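Local coordinates for protein KLLA0E08119p (Kluyveromyces lactis, PDB 3VA7) that probably carboxylates urea in an ATP- and biotin-dependent reaction, the first step of urea breakdown by the allophanate route, at residues M241-G253 against W340-D353. Numbering follows the deposited sequence.
Sequences MMGDGFGKAIAIG and WMLRIAANDSPDFD
Phe352 lies between Ile250 and Asp244, with its ring on the beta hairpin. Ile250 sets its CG2 methyl over one face, a CH-pi contact 3.7 Å from the ring centroid. CG1 of Ile250 is anti to the backbone N (chi1 175°), which turns the CG2 branch to the ring. Asp244 CB sits over the opposite face. The ring edge meets the backbone at Gly243 CA and Ala249 N. An alanine in place of Phe352 would probably open a gap between Ile250 and Asp244 and leave the Ile250 methyl without its CH-pi partner.

Met242 continues the apolar layer. Its CG touches the edge of the Trp340 ring at CE3 (3.5 Å) and also packs on Ile344 CD1. Ile344 CG2 rests against Gly243 O and Asp244 CA. Pro350 CG covers one face of the Trp340 ring.

Asp244 OD1 accepts from Phe246 N (2.6 Å), forming an Asx turn, and from Lys248 N. The two donors approach from opposite faces of the carboxylate, which holds the hairpin loop in shape. One water donates to Asp244 O and Ile344 O and bridges the segments. At the solvent-exposed edge, Lys248 NZ forms a long salt bridge with Asp353 OD2 (3.5 Å). The Phe246 ring edge meets Asn347 OD1, which is hydrogen-bonded to Lys297.

The contact belongs to the biotin carboxylase part of the enzyme. It packs the hairpin of strands 235-244 and 249-261 against the end of helix 337-345, closed by a Schellman motif, and the loop and 3-10 turn that follow it. Strand 299-307 flanks Met242 and Met341, and helix 40-53 packs on Leu342.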
# COMPACT_ATOMS: atom_id res chain seq x y z
N MET A 241 23.68 -37.43 -8.81
CA MET A 241 24.80 -38.00 -9.51
C MET A 241 25.35 -37.03 -10.55
O MET A 241 24.63 -36.17 -11.07
CB MET A 241 24.39 -39.38 -10.06
CG MET A 241 25.02 -39.83 -11.36
SD MET A 241 23.79 -39.77 -12.67
CE MET A 241 24.85 -38.94 -13.86
N MET A 242 26.63 -37.16 -10.83
CA MET A 242 27.27 -36.41 -11.88
C MET A 242 27.88 -37.40 -12.92
O MET A 242 28.47 -38.43 -12.55
CB MET A 242 28.33 -35.53 -11.24
CG MET A 242 28.52 -34.09 -11.80
SD MET A 242 27.17 -32.87 -11.97
CE MET A 242 26.24 -33.19 -10.48
N GLY A 243 27.68 -37.11 -14.21
CA GLY A 243 28.26 -37.93 -15.28
C GLY A 243 29.09 -37.08 -16.22
O GLY A 243 28.78 -35.91 -16.45
N ASP A 244 30.15 -37.64 -16.79
CA ASP A 244 31.02 -36.79 -17.60
C ASP A 244 30.72 -36.90 -19.09
O ASP A 244 31.36 -36.24 -19.94
CB ASP A 244 32.46 -37.09 -17.32
CG ASP A 244 32.90 -38.40 -17.92
OD1 ASP A 244 32.07 -39.13 -18.51
OD2 ASP A 244 34.08 -38.70 -17.81
N GLY A 245 29.73 -37.72 -19.41
CA GLY A 245 29.31 -37.84 -20.79
C GLY A 245 30.16 -38.84 -21.55
O GLY A 245 30.05 -38.95 -22.78
N PHE A 246 31.00 -39.59 -20.84
CA PHE A 246 31.97 -40.45 -21.48
C PHE A 246 32.09 -41.67 -20.69
O PHE A 246 33.12 -42.31 -20.73
CB PHE A 246 33.36 -39.79 -21.59
CG PHE A 246 33.38 -38.58 -22.47
CD1 PHE A 246 33.17 -38.70 -23.84
CD2 PHE A 246 33.61 -37.32 -21.93
CE1 PHE A 246 33.15 -37.54 -24.70
CE2 PHE A 246 33.60 -36.13 -22.76
CZ PHE A 246 33.37 -36.24 -24.14
N GLY A 247 31.06 -42.01 -19.93
CA GLY A 247 31.07 -43.28 -19.21
C GLY A 247 31.41 -43.23 -17.73
O GLY A 247 31.14 -44.20 -16.99
N LYS A 248 32.02 -42.13 -17.29
CA LYS A 248 32.28 -41.92 -15.85
C LYS A 248 31.10 -41.28 -15.14
O LYS A 248 30.45 -40.38 -15.69
CB LYS A 248 33.55 -41.11 -15.60
CG LYS A 248 34.78 -41.97 -15.22
CD LYS A 248 35.88 -41.58 -16.22
CE LYS A 248 37.32 -41.73 -15.72
NZ LYS A 248 38.16 -40.60 -16.29
N ALA A 249 30.80 -41.78 -13.94
CA ALA A 249 29.68 -41.26 -13.17
C ALA A 249 30.05 -41.26 -11.70
O ALA A 249 30.82 -42.10 -11.28
CB ALA A 249 28.38 -42.08 -13.44
N ILE A 250 29.51 -40.32 -10.92
CA ILE A 250 29.88 -40.23 -9.49
C ILE A 250 28.67 -39.88 -8.62
O ILE A 250 27.82 -39.08 -9.03
CB ILE A 250 31.07 -39.27 -9.29
CG1 ILE A 250 31.39 -39.07 -7.83
CG2 ILE A 250 30.78 -37.92 -9.96
CD1 ILE A 250 32.82 -38.58 -7.64
N ALA A 251 28.53 -40.54 -7.46
CA ALA A 251 27.35 -40.28 -6.61
C ALA A 251 27.79 -39.26 -5.58
O ALA A 251 28.81 -39.43 -4.86
CB ALA A 251 26.82 -41.52 -5.99
N ILE A 252 27.06 -38.15 -5.54
CA ILE A 252 27.53 -37.01 -4.78
C ILE A 252 26.93 -37.06 -3.37
O ILE A 252 27.59 -36.63 -2.43
CB ILE A 252 27.30 -35.69 -5.59
CG1 ILE A 252 28.16 -35.76 -6.87
CG2 ILE A 252 27.58 -34.45 -4.76
CD1 ILE A 252 28.78 -34.45 -7.37
N GLY A 253 25.75 -37.67 -3.24
CA GLY A 253 25.08 -37.85 -1.96
C GLY A 253 23.61 -38.18 -2.16
O GLY A 253 23.11 -38.27 -3.31
N TRP A 340 30.35 -27.39 -11.72
CA TRP A 340 30.57 -28.71 -12.24
C TRP A 340 29.86 -28.95 -13.57
O TRP A 340 30.48 -29.30 -14.54
CB TRP A 340 30.16 -29.74 -11.22
CG TRP A 340 31.23 -30.07 -10.28
CD1 TRP A 340 31.96 -29.19 -9.48
CD2 TRP A 340 31.75 -31.38 -10.02
NE1 TRP A 340 32.91 -29.89 -8.75
CE2 TRP A 340 32.80 -31.23 -9.04
CE3 TRP A 340 31.45 -32.67 -10.51
CZ2 TRP A 340 33.52 -32.33 -8.55
CZ3 TRP A 340 32.14 -33.75 -10.01
CH2 TRP A 340 33.17 -33.58 -9.05
N MET A 341 28.56 -28.73 -13.62
CA MET A 341 27.84 -28.88 -14.85
C MET A 341 28.55 -28.10 -15.96
O MET A 341 28.82 -28.62 -17.05
CB MET A 341 26.41 -28.37 -14.71
CG MET A 341 25.48 -29.21 -13.78
SD MET A 341 23.81 -28.52 -13.66
CE MET A 341 23.22 -28.46 -15.33
N LEU A 342 28.88 -26.85 -15.70
CA LEU A 342 29.45 -26.04 -16.76
C LEU A 342 30.76 -26.67 -17.26
O LEU A 342 31.00 -26.76 -18.47
CB LEU A 342 29.64 -24.59 -16.30
CG LEU A 342 28.34 -23.80 -16.14
CD1 LEU A 342 28.53 -22.51 -15.28
CD2 LEU A 342 27.72 -23.47 -17.47
N ARG A 343 31.60 -27.11 -16.32
CA ARG A 343 32.91 -27.55 -16.64
C ARG A 343 32.79 -28.85 -17.40
O ARG A 343 33.53 -29.05 -18.39
CB ARG A 343 33.75 -27.75 -15.39
CG ARG A 343 34.21 -26.46 -14.66
CD ARG A 343 35.32 -26.81 -13.64
NE ARG A 343 36.21 -27.84 -14.23
CZ ARG A 343 37.23 -28.47 -13.62
NH1 ARG A 343 37.57 -28.20 -12.35
NH2 ARG A 343 37.91 -29.40 -14.31
N ILE A 344 31.85 -29.71 -16.99
CA ILE A 344 31.66 -30.99 -17.64
C ILE A 344 31.17 -30.79 -19.06
O ILE A 344 31.60 -31.49 -19.97
CB ILE A 344 30.65 -31.91 -16.90
CG1 ILE A 344 31.27 -32.43 -15.61
CG2 ILE A 344 30.15 -33.05 -17.83
CD1 ILE A 344 30.27 -33.02 -14.69
N ALA A 345 30.24 -29.85 -19.23
CA ALA A 345 29.58 -29.61 -20.50
C ALA A 345 30.54 -29.08 -21.53
O ALA A 345 30.19 -29.11 -22.73
CB ALA A 345 28.43 -28.65 -20.36
N ALA A 346 31.70 -28.59 -21.07
CA ALA A 346 32.68 -28.01 -21.96
C ALA A 346 33.92 -28.94 -22.05
O ALA A 346 35.00 -28.53 -22.52
CB ALA A 346 33.05 -26.66 -21.47
N ASN A 347 33.74 -30.18 -21.59
CA ASN A 347 34.72 -31.29 -21.67
C ASN A 347 35.97 -31.00 -20.92
O ASN A 347 37.04 -31.39 -21.32
CB ASN A 347 35.09 -31.70 -23.12
CG ASN A 347 33.89 -32.11 -23.98
OD1 ASN A 347 32.83 -32.56 -23.52
ND2 ASN A 347 34.07 -31.96 -25.27
N ASP A 348 35.82 -30.28 -19.84
CA ASP A 348 36.94 -29.94 -18.98
C ASP A 348 36.45 -30.46 -17.63
O ASP A 348 36.42 -29.75 -16.61
CB ASP A 348 37.22 -28.43 -19.03
CG ASP A 348 38.31 -27.99 -18.05
OD1 ASP A 348 39.46 -27.72 -18.49
OD2 ASP A 348 38.02 -27.86 -16.83
N SER A 349 36.03 -31.72 -17.65
CA SER A 349 35.50 -32.34 -16.45
C SER A 349 36.54 -32.47 -15.29
O SER A 349 37.73 -32.70 -15.50
CB SER A 349 34.76 -33.66 -16.82
OG SER A 349 34.75 -34.62 -15.76
N PRO A 350 36.06 -32.31 -14.05
CA PRO A 350 36.88 -32.74 -12.89
C PRO A 350 37.32 -34.17 -13.10
O PRO A 350 36.55 -34.96 -13.62
CB PRO A 350 35.88 -32.74 -11.72
CG PRO A 350 34.82 -31.76 -12.14
CD PRO A 350 34.73 -31.82 -13.66
N ASP A 351 38.51 -34.52 -12.69
CA ASP A 351 38.92 -35.92 -12.85
C ASP A 351 38.23 -36.86 -11.80
O ASP A 351 38.63 -36.92 -10.64
CB ASP A 351 40.46 -35.92 -12.89
CG ASP A 351 41.08 -37.10 -12.24
OD1 ASP A 351 40.52 -38.22 -12.37
OD2 ASP A 351 42.18 -36.87 -11.65
N PHE A 352 37.19 -37.58 -12.24
CA PHE A 352 36.26 -38.32 -11.32
C PHE A 352 36.90 -39.38 -10.40
O PHE A 352 36.50 -39.51 -9.25
CB PHE A 352 35.14 -39.04 -12.10
CG PHE A 352 34.00 -38.17 -12.52
CD1 PHE A 352 34.11 -36.80 -12.61
CD2 PHE A 352 32.81 -38.75 -12.90
CE1 PHE A 352 33.07 -36.02 -13.04
CE2 PHE A 352 31.75 -37.97 -13.33
CZ PHE A 352 31.89 -36.60 -13.40
N ASP A 353 37.86 -40.15 -10.92
CA ASP A 353 38.44 -41.26 -10.16
C ASP A 353 39.28 -40.74 -8.99
O ASP A 353 39.61 -41.49 -8.05
CB ASP A 353 39.27 -42.16 -11.06
CG ASP A 353 38.56 -42.51 -12.36
OD1 ASP A 353 37.41 -43.04 -12.32
OD2 ASP A 353 39.19 -42.27 -13.42
O HOH W 1 33.22 -33.63 -19.91
O HOH W 2 36.01 -37.63 -15.61